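Long-range contacts in phosphotriesterase homology protein (Escherichia coli, PDB 1BF6), which hydrolyses phosphorylated glyceryl acetates, and also aromatic acetates and propionates, with two zinc ions bound per subunit: residues A119-E124 / P153-T158; A146-G151 / H174-S179. All blocks are in the same frame, centred on the assembly; numbering follows the deposited sequence.

Interaction 1. Residues A119-E124 / P153-T158; sequences AGIIAE and PISTHT. With ZN (zinc ion), chain D; ZN (zinc ion), chain C.
Strands 122-124 and 154-157 run parallel in the TIM barrel of this phosphotriesterase-family enzyme, 4.7 Å apart at closest approach. Two backbone bonds tie them, both made by Ile122. Ile122 N donates to Pro153 O at 3.0 Å, nearly along the C=O axis. Ile122 O accepts from Ser155 N at 2.9 Å, in the carbonyl plane. The same carbonyl takes a CA-H...O contact from Ile154. Ser155 O receives such contacts from the CA atoms of Ala123 and Glu124. Ala123 O accepts from Asn55 ND2. Ile122 and Ile154 lie side by side and reach helix 134-150. Ile121 points its CG1 anti to the backbone N (chi1 -168°), and the Ile121 and Pro153 side chains cross at about a right angle. Ile121 CD1 ends 3.6 Å from Ser155 CB. An alanine at Ile121 would probably loosen the packing on Pro153 and Ser155, since CG1 and CD1 make these contacts.

At the C-terminal end the Glu124 carboxylate bridges both zinc ions. Glu124 OE1 binds one zinc at 2.2 Å. Glu124 OE2 binds the other at 2.4 Å. His157 ND1 joins the OE1-bound zinc at 2.3 Å, with His185. His157 NE2 hydrogen-bonds to Ser159 OG. His11, His13 and Asp242 complete the second site. The shared carboxylate would probably ease repulsion between the two cations and fix their spacing.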
loop_
_atom_site.group_PDB
_atom_site.type_symbol
_atom_site.label_atom_id
_atom_site.label_comp_id
_atom_site.label_asym_id
_atom_site.label_seq_id
_atom_site.Cartn_x
_atom_site.Cartn_y
_atom_site.Cartn_z
ATOM N N ALA A 119 6.916 -7.285 10.794
ATOM C CA ALA A 119 6.543 -6.254 9.837
ATOM C C ALA A 119 7.742 -6.001 8.907
ATOM O O ALA A 119 8.891 -5.886 9.367
ATOM C CB ALA A 119 6.151 -4.964 10.555
ATOM N N GLY A 120 7.476 -5.966 7.602
ATOM C CA GLY A 120 8.526 -5.722 6.634
ATOM C C GLY A 120 8.523 -4.321 6.060
ATOM O O GLY A 120 9.413 -3.979 5.277
ATOM N N ILE A 121 7.550 -3.493 6.452
ATOM C CA ILE A 121 7.435 -2.125 5.948
ATOM C C ILE A 121 6.666 -1.279 6.974
ATOM O O ILE A 121 5.905 -1.826 7.774
ATOM C CB ILE A 121 6.684 -2.112 4.551
ATOM C CG1 ILE A 121 6.802 -0.756 3.859
ATOM C CG2 ILE A 121 5.208 -2.485 4.728
ATOM C CD1 ILE A 121 6.400 -0.789 2.377
ATOM N N ILE A 122 6.952 0.019 7.008
ATOM C CA ILE A 122 6.279 0.970 7.912
ATOM C C ILE A 122 5.176 1.496 7.016
ATOM O O ILE A 122 5.417 2.290 6.098
ATOM C CB ILE A 122 7.212 2.118 8.334
ATOM C CG1 ILE A 122 8.388 1.565 9.151
ATOM C CG2 ILE A 122 6.419 3.197 9.085
ATOM C CD1 ILE A 122 9.600 2.442 9.102
ATOM N N ALA A 123 3.945 1.121 7.328
ATOM C CA ALA A 123 2.865 1.486 6.400
ATOM C C ALA A 123 1.482 1.258 7.021
ATOM O O ALA A 123 1.462 0.579 8.022
ATOM C CB ALA A 123 2.941 0.477 5.233
ATOM N N GLU A 124 0.298 1.454 6.437
ATOM C CA GLU A 124 0.046 2.565 5.630
ATOM C C GLU A 124 -0.038 3.843 6.473
ATOM O O GLU A 124 -0.917 3.835 7.344
ATOM C CB GLU A 124 -1.052 2.596 4.534
ATOM C CG GLU A 124 -2.467 2.349 5.099
ATOM C CD GLU A 124 -3.438 2.418 3.857
ATOM O OE1 GLU A 124 -3.261 3.532 3.460
ATOM O OE2 GLU A 124 -3.965 1.329 3.918
ATOM N N PRO A 153 11.449 0.375 4.332
ATOM C CA PRO A 153 10.776 1.469 3.630
ATOM C C PRO A 153 9.452 1.944 4.239
ATOM O O PRO A 153 8.869 1.289 5.109
ATOM C CB PRO A 153 10.612 0.904 2.209
ATOM C CG PRO A 153 10.400 -0.513 2.439
ATOM C CD PRO A 153 11.416 -0.859 3.528
ATOM N N ILE A 154 9.047 3.133 3.829
ATOM C CA ILE A 154 7.809 3.761 4.286
ATOM C C ILE A 154 6.814 3.812 3.118
ATOM O O ILE A 154 7.162 4.229 2.014
ATOM C CB ILE A 154 8.104 5.196 4.795
ATOM C CG1 ILE A 154 8.968 5.116 6.061
ATOM C CG2 ILE A 154 6.814 5.999 5.001
ATOM C CD1 ILE A 154 9.560 6.442 6.480
ATOM N N SER A 155 5.580 3.393 3.381
ATOM C CA SER A 155 4.513 3.385 2.379
ATOM C C SER A 155 3.353 4.204 2.947
ATOM O O SER A 155 2.823 3.880 4.007
ATOM C CB SER A 155 4.083 1.945 2.097
ATOM O OG SER A 155 3.061 1.911 1.118
ATOM N N THR A 156 2.947 5.243 2.227
ATOM C CA THR A 156 1.909 6.145 2.721
ATOM C C THR A 156 0.486 6.045 2.151
ATOM O O THR A 156 0.238 5.335 1.179
ATOM C CB THR A 156 2.363 7.614 2.555
ATOM O OG1 THR A 156 2.102 8.046 1.216
ATOM C CG2 THR A 156 3.878 7.773 2.856
ATOM N N HIS A 157 -0.423 6.795 2.780
ATOM C CA HIS A 157 -1.829 6.923 2.370
ATOM C C HIS A 157 -2.082 8.408 2.152
ATOM O O HIS A 157 -1.882 9.210 3.073
ATOM C CB HIS A 157 -2.801 6.436 3.476
ATOM C CG HIS A 157 -4.220 6.946 3.340
ATOM N ND1 HIS A 157 -5.262 6.108 3.014
ATOM C CD2 HIS A 157 -4.717 8.184 3.591
ATOM C CE1 HIS A 157 -6.358 6.841 3.074
ATOM N NE2 HIS A 157 -6.083 8.104 3.419
ATOM N N THR A 158 -2.434 8.798 0.930
ATOM C CA THR A 158 -2.801 10.184 0.697
ATOM C C THR A 158 -4.323 10.119 0.554
ATOM O O THR A 158 -4.859 9.191 -0.063
ATOM C CB THR A 158 -2.176 10.841 -0.580
ATOM O OG1 THR A 158 -2.562 10.126 -1.761
ATOM C CG2 THR A 158 -0.659 10.934 -0.468
HETATM ZN ZN ZN D . -4.988 4.009 2.184
HETATM ZN ZN ZN C . -5.251 0.673 2.029
#

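Interaction 2. Residues A146-G151 / H174-S179; sequences AHNQTG and HGVDLS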
loop_
_atom_site.group_PDB
_atom_site.type_symbol
_atom_site.label_atom_id
_atom_site.label_comp_id
_atom_site.label_asym_id
_atom_site.label_seq_id
_atom_site.Cartn_x
_atom_site.Cartn_y
_atom_site.Cartn_z
ATOM N N ALA A 146 11.868 5.360 12.934
ATOM C CA ALA A 146 11.911 3.900 12.814
ATOM C C ALA A 146 12.656 3.464 11.542
ATOM O O ALA A 146 13.369 2.461 11.543
ATOM C CB ALA A 146 10.500 3.316 12.825
ATOM N N HIS A 147 12.496 4.237 10.471
ATOM C CA HIS A 147 13.151 3.932 9.205
ATOM C C HIS A 147 14.649 4.197 9.314
ATOM O O HIS A 147 15.455 3.449 8.768
ATOM C CB HIS A 147 12.568 4.782 8.075
ATOM C CG HIS A 147 13.468 4.883 6.883
ATOM N ND1 HIS A 147 13.702 3.821 6.036
ATOM C CD2 HIS A 147 14.260 5.893 6.448
ATOM C CE1 HIS A 147 14.603 4.170 5.135
ATOM N NE2 HIS A 147 14.957 5.421 5.363
ATOM N N ASN A 148 15.011 5.291 9.982
ATOM C CA ASN A 148 16.420 5.642 10.147
ATOM C C ASN A 148 17.160 4.598 10.984
ATOM O O ASN A 148 18.373 4.449 10.875
ATOM C CB ASN A 148 16.568 7.054 10.746
ATOM C CG ASN A 148 16.113 8.158 9.781
ATOM O OD1 ASN A 148 16.038 7.951 8.572
ATOM N ND2 ASN A 148 15.791 9.322 10.321
ATOM N N GLN A 149 16.427 3.812 11.761
ATOM C CA GLN A 149 17.060 2.792 12.581
ATOM C C GLN A 149 17.073 1.416 11.916
ATOM O O GLN A 149 18.056 0.675 12.025
ATOM C CB GLN A 149 16.358 2.682 13.948
ATOM C CG GLN A 149 16.561 3.892 14.862
ATOM C CD GLN A 149 18.049 4.193 15.127
ATOM O OE1 GLN A 149 18.822 3.305 15.476
ATOM N NE2 GLN A 149 18.443 5.442 14.936
ATOM N N THR A 150 15.997 1.092 11.199
ATOM C CA THR A 150 15.861 -0.234 10.587
ATOM C C THR A 150 16.076 -0.311 9.089
ATOM O O THR A 150 16.290 -1.397 8.556
ATOM C CB THR A 150 14.463 -0.833 10.868
ATOM O OG1 THR A 150 13.472 -0.032 10.212
ATOM C CG2 THR A 150 14.187 -0.884 12.376
ATOM N N GLY A 151 15.954 0.821 8.417
ATOM C CA GLY A 151 16.121 0.850 6.977
ATOM C C GLY A 151 14.897 0.353 6.217
ATOM O O GLY A 151 14.895 0.414 4.991
ATOM N N HIS A 174 13.315 15.015 8.103
ATOM C CA HIS A 174 13.707 14.146 9.197
ATOM C C HIS A 174 14.727 13.070 8.818
ATOM O O HIS A 174 14.830 12.024 9.458
ATOM C CB HIS A 174 12.476 13.581 9.912
ATOM C CG HIS A 174 11.770 14.597 10.756
ATOM N ND1 HIS A 174 10.922 15.544 10.223
ATOM C CD2 HIS A 174 11.861 14.876 12.078
ATOM C CE1 HIS A 174 10.527 16.368 11.176
ATOM N NE2 HIS A 174 11.083 15.984 12.311
ATOM N N GLY A 175 15.492 13.349 7.764
ATOM C CA GLY A 175 16.550 12.446 7.334
ATOM C C GLY A 175 16.252 11.224 6.493
ATOM O O GLY A 175 17.147 10.393 6.286
ATOM N N VAL A 176 15.021 11.098 5.997
ATOM C CA VAL A 176 14.664 9.941 5.178
ATOM C C VAL A 176 15.067 10.120 3.712
ATOM O O VAL A 176 14.836 11.180 3.132
ATOM C CB VAL A 176 13.138 9.641 5.267
ATOM C CG1 VAL A 176 12.770 8.452 4.385
ATOM C CG2 VAL A 176 12.741 9.375 6.718
ATOM N N ASP A 177 15.734 9.103 3.158
ATOM C CA ASP A 177 16.145 9.076 1.746
ATOM C C ASP A 177 14.817 8.796 1.025
ATOM O O ASP A 177 14.261 7.705 1.184
ATOM C CB ASP A 177 17.110 7.906 1.520
ATOM C CG ASP A 177 17.641 7.828 0.087
ATOM O OD1 ASP A 177 16.918 8.183 -0.866
ATOM O OD2 ASP A 177 18.798 7.385 -0.090
ATOM N N LEU A 178 14.316 9.772 0.262
ATOM C CA LEU A 178 13.022 9.631 -0.412
ATOM C C LEU A 178 12.855 8.447 -1.360
ATOM O O LEU A 178 11.718 8.068 -1.683
ATOM C CB LEU A 178 12.580 10.947 -1.065
ATOM C CG LEU A 178 12.406 12.149 -0.121
ATOM C CD1 LEU A 178 11.878 13.354 -0.876
ATOM C CD2 LEU A 178 11.481 11.797 1.033
ATOM N N SER A 179 13.967 7.836 -1.770
ATOM C CA SER A 179 13.905 6.672 -2.651
ATOM C C SER A 179 13.409 5.466 -1.851
ATOM O O SER A 179 13.127 4.405 -2.409
ATOM C CB SER A 179 15.278 6.376 -3.271
ATOM O OG SER A 179 16.176 5.830 -2.318
HETATM O O HOH W 1 17.096 6.907 4.429
HETATM O O HOH W 2 18.105 7.746 6.915
#
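His147 swings its ring out with CG anti to the backbone N (chi1 160°), whereas Asn148 sets its CG anti to the carbonyl carbon (chi1 -68°). Both side chains thus leave the end of helix 134-150 toward the loop 174-179. Asn148 ND2 donates to His174 O at 3.0 Å. The acceptor lies in the amide plane, and the donor sits nearly along the C=O axis. Asn148 OD1 accepts a hydrogen bond from a water at 2.7 Å, and this water also donates to Gly175 O. The His147 ring crosses Val176 obliquely, with His147 CD2 3.6 Å from Val176 CG1. A second water lies in the ring plane, 2.8 Å from His147 NE2, and accepts from Asp177 N at 2.9 Å. His147 ND1 bonds to Arg152 O, so both ring nitrogens have partners. Gly175, with positive phi, is the C' residue of a Schellman motif that ends helix 164-173. Asp177 OD1 accepts from Ser179 N in an Asx turn and also from Ser179 OG. His147, Asn148, Gly175 and Asp177 belong to a beta-D-glucose binding site. Much of the polar linkage here runs through water, so a sugar hydroxyl could plausibly replace such a water.

The two interactions have centres 12 Å apart, and their segments alternate along the chain: 119-124, 146-151, 153-158, 174-179. Interaction 1 joins the two strands of a beta-alpha-beta unit whose connecting helix, 134-150, ends in interaction 2. The loop 174-179 then follows helix 164-173 and leads into strand 181-183, the next parallel strand after 154-157. The contacts touch directly: Ile122 CD1 packs on Ala146 and His147, and Ile154 CD1 on His147 CB. Interaction 1 is buried, its centre about 7 Å from the chain centre, and carries zinc ligands. Interaction 2 is partly buried, its centre about 18 Å out, and contributes to a glucose site separate from the metal centre.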